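Local coordinates for B12-binding domain-containing protein (Kitasatospora setae, PDB 6WTF) that probably methylates C2 of tryptophan as a cobalamin-dependent radical SAM enzyme, using a [4Fe-4S] cluster, bound cobalamin and S-adenosylmethionine, at residues A[231-236]-A[343-348]. Numbering follows the deposited sequence.
With SF4 (iron/sulfur cluster), chain C; SA8 (S-5'-azamethionine-5'-deoxyadenosine), chain E.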
loop_
_atom_site.group_PDB
_atom_site.type_symbol
_atom_site.label_atom_id
_atom_site.label_comp_id
_atom_site.label_asym_id
_atom_site.label_seq_id
_atom_site.Cartn_x
_atom_site.Cartn_y
_atom_site.Cartn_z
ATOM N N CYS A 231 -5.195 3.048 -13.822
ATOM C CA CYS A 231 -3.981 2.448 -14.363
ATOM C C CYS A 231 -4.078 0.929 -14.299
ATOM O O CYS A 231 -4.423 0.358 -13.259
ATOM C CB CYS A 231 -2.755 2.954 -13.605
ATOM S SG CYS A 231 -2.549 4.756 -13.674
ATOM N N SER A 232 -3.760 0.278 -15.422
ATOM C CA SER A 232 -4.083 -1.135 -15.604
ATOM C C SER A 232 -3.368 -2.048 -14.613
ATOM O O SER A 232 -3.761 -3.209 -14.463
ATOM C CB SER A 232 -3.771 -1.566 -17.043
ATOM O OG SER A 232 -2.381 -1.753 -17.251
ATOM N N HIS A 233 -2.336 -1.561 -13.936
ATOM C CA HIS A 233 -1.567 -2.374 -13.008
ATOM C C HIS A 233 -2.029 -2.244 -11.560
ATOM O O HIS A 233 -1.635 -3.064 -10.725
ATOM C CB HIS A 233 -0.086 -1.978 -13.077
ATOM C CG HIS A 233 0.200 -0.636 -12.475
ATOM N ND1 HIS A 233 0.012 0.547 -13.161
ATOM C CD2 HIS A 233 0.637 -0.289 -11.239
ATOM C CE1 HIS A 233 0.334 1.562 -12.378
ATOM N NE2 HIS A 233 0.716 1.083 -11.207
ATOM N N CYS A 234 -2.844 -1.244 -11.242
ATOM C CA CYS A 234 -2.976 -0.741 -9.880
ATOM C C CYS A 234 -4.291 -1.179 -9.252
ATOM O O CYS A 234 -5.359 -0.986 -9.839
ATOM C CB CYS A 234 -2.879 0.783 -9.862
ATOM S SG CYS A 234 -2.585 1.474 -8.231
ATOM N N VAL A 235 -4.208 -1.727 -8.034
ATOM C CA VAL A 235 -5.396 -2.158 -7.297
ATOM C C VAL A 235 -6.145 -1.020 -6.629
ATOM O O VAL A 235 -7.296 -1.215 -6.217
ATOM C CB VAL A 235 -5.048 -3.176 -6.191
ATOM C CG1 VAL A 235 -4.359 -4.398 -6.772
ATOM C CG2 VAL A 235 -4.164 -2.526 -5.122
ATOM N N GLU A 236 -5.539 0.162 -6.510
ATOM C CA GLU A 236 -6.060 1.190 -5.610
ATOM C C GLU A 236 -7.395 1.793 -6.049
ATOM O O GLU A 236 -8.250 2.030 -5.187
ATOM C CB GLU A 236 -5.031 2.309 -5.398
ATOM C CG GLU A 236 -3.723 1.819 -4.811
ATOM C CD GLU A 236 -2.833 2.942 -4.315
ATOM O OE1 GLU A 236 -3.354 4.003 -3.909
ATOM O OE2 GLU A 236 -1.600 2.769 -4.337
ATOM N N SER A 343 0.335 3.590 -23.390
ATOM C CA SER A 343 -1.029 3.617 -23.894
ATOM C C SER A 343 -1.800 2.406 -23.386
ATOM O O SER A 343 -1.279 1.287 -23.351
ATOM C CB SER A 343 -1.030 3.647 -25.421
ATOM O OG SER A 343 -2.301 3.274 -25.919
ATOM N N GLY A 344 -3.035 2.643 -22.945
ATOM C CA GLY A 344 -3.831 1.598 -22.341
ATOM C C GLY A 344 -3.356 1.144 -20.978
ATOM O O GLY A 344 -3.988 0.267 -20.380
ATOM N N TRP A 345 -2.260 1.707 -20.469
ATOM C CA TRP A 345 -1.711 1.311 -19.176
ATOM C C TRP A 345 -1.833 2.444 -18.163
ATOM O O TRP A 345 -2.680 2.376 -17.272
ATOM C CB TRP A 345 -0.264 0.854 -19.358
ATOM C CG TRP A 345 0.550 0.712 -18.103
ATOM C CD1 TRP A 345 0.097 0.623 -16.808
ATOM C CD2 TRP A 345 1.974 0.634 -18.034
ATOM N NE1 TRP A 345 1.160 0.505 -15.945
ATOM C CE2 TRP A 345 2.322 0.508 -16.672
ATOM C CE3 TRP A 345 2.991 0.660 -18.993
ATOM C CZ2 TRP A 345 3.639 0.407 -16.251
ATOM C CZ3 TRP A 345 4.298 0.560 -18.572
ATOM C CH2 TRP A 345 4.613 0.435 -17.212
ATOM N N LYS A 346 -1.006 3.486 -18.259
ATOM C CA LYS A 346 -1.104 4.616 -17.334
ATOM C C LYS A 346 -2.146 5.577 -17.894
ATOM O O LYS A 346 -1.832 6.525 -18.618
ATOM C CB LYS A 346 0.253 5.277 -17.140
ATOM C CG LYS A 346 1.311 4.340 -16.586
ATOM C CD LYS A 346 0.979 3.919 -15.161
ATOM C CE LYS A 346 0.902 5.126 -14.229
ATOM N NZ LYS A 346 2.240 5.725 -13.994
ATOM N N VAL A 347 -3.414 5.318 -17.557
ATOM C CA VAL A 347 -4.544 5.980 -18.196
ATOM C C VAL A 347 -5.567 6.427 -17.160
ATOM O O VAL A 347 -5.671 5.869 -16.066
ATOM C CB VAL A 347 -5.218 5.062 -19.235
ATOM C CG1 VAL A 347 -4.252 4.741 -20.357
ATOM C CG2 VAL A 347 -5.692 3.781 -18.571
ATOM N N THR A 348 -6.338 7.447 -17.531
ATOM C CA THR A 348 -7.488 7.872 -16.752
ATOM C C THR A 348 -8.652 6.902 -16.955
ATOM O O THR A 348 -8.546 5.896 -17.665
ATOM C CB THR A 348 -7.911 9.283 -17.148
ATOM O OG1 THR A 348 -8.539 9.240 -18.435
ATOM C CG2 THR A 348 -6.700 10.207 -17.221
HETATM FE FE1 SF4 C . -2.462 5.183 -11.325
HETATM FE FE2 SF4 C . -3.964 5.978 -9.174
HETATM FE FE3 SF4 C . -1.235 5.986 -9.019
HETATM FE FE4 SF4 C . -2.591 3.617 -9.076
HETATM S S1 SF4 C . -2.699 5.205 -7.450
HETATM S S2 SF4 C . -0.715 4.161 -10.266
HETATM S S3 SF4 C . -4.310 4.140 -10.470
HETATM S S4 SF4 C . -2.528 7.257 -10.406
HETATM N N SA8 E . 0.053 4.850 -4.828
HETATM C CA SA8 E . 0.993 4.079 -5.661
HETATM C C SA8 E . 1.428 2.814 -4.931
HETATM O O SA8 E . 1.631 1.821 -5.738
HETATM O OXT SA8 E . 1.564 2.756 -3.718
HETATM C CB SA8 E . 2.242 4.923 -6.072
HETATM C CG SA8 E . 2.849 4.452 -7.386
HETATM N ND SA8 E . 3.629 3.218 -7.267
HETATM C CE SA8 E . 4.744 3.399 -6.331
HETATM C "C5'" SA8 E . 4.031 2.704 -8.573
HETATM C "C4'" SA8 E . 4.897 1.461 -8.485
HETATM O "O4'" SA8 E . 4.232 0.454 -7.694
HETATM C "C3'" SA8 E . 5.109 0.783 -9.831
HETATM O "O3'" SA8 E . 6.152 1.411 -10.567
HETATM C "C2'" SA8 E . 5.478 -0.642 -9.408
HETATM O "O2'" SA8 E . 6.863 -0.746 -9.099
HETATM C "C1'" SA8 E . 4.629 -0.833 -8.138
HETATM N N9 SA8 E . 3.434 -1.649 -8.329
HETATM C C8 SA8 E . 2.129 -1.271 -8.144
HETATM N N7 SA8 E . 1.257 -2.212 -8.415
HETATM C C5 SA8 E . 2.042 -3.288 -8.806
HETATM C C6 SA8 E . 1.725 -4.599 -9.215
HETATM N N6 SA8 E . 0.474 -5.056 -9.356
HETATM N N1 SA8 E . 2.751 -5.432 -9.500
HETATM C C2 SA8 E . 4.002 -4.972 -9.395
HETATM N N3 SA8 E . 4.419 -3.756 -9.035
HETATM C C4 SA8 E . 3.386 -2.955 -8.750
HETATM O O HOH W 1 -2.568 -2.362 -19.883
#
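His233 and Trp345 meet with neither ring over the other's face, their planes nearly perpendicular at 89°: the indole points its pyrrole edge at the imidazole, and ND1 of His233 lies near the indole plane, 3.0 Å from NE1 of Trp345. About the CA–CB bond, CG of His233 is staggered between N and C (chi1 71°), which swings the ring in among Trp345, the cluster and the nucleoside; CE1 comes within 3.5 Å of sulfide S2 of the cluster. Lys346 curls through its successive side-chain torsions, its aliphatic stem running past Cys231 and His233 before the amine reaches a salt bridge with Asp335; CE passes 3.5 Å from SG of Cys231. Cys231 and Cys234 are the last two cysteines of the CxxxCxxC motif of radical SAM enzymes. A type I turn between them lets two soft thiolates grip different irons, SG of Cys231 at 2.4 Å from FE1 and SG of Cys234 at 2.3 Å from FE4; Cys227 is the third ligand. Within this turn, Ser232 N donates to Trp345 O (3.0 Å, 158° at the hydrogen), tying the cluster loop to the loop after helix 339-342. Small and polar, Ser232 fits beside the indole, its OG 3.5 Å from CD1 of Trp345, and shares a water with the carbonyl oxygen of Gly344, whose positive phi suits a residue without a side chain.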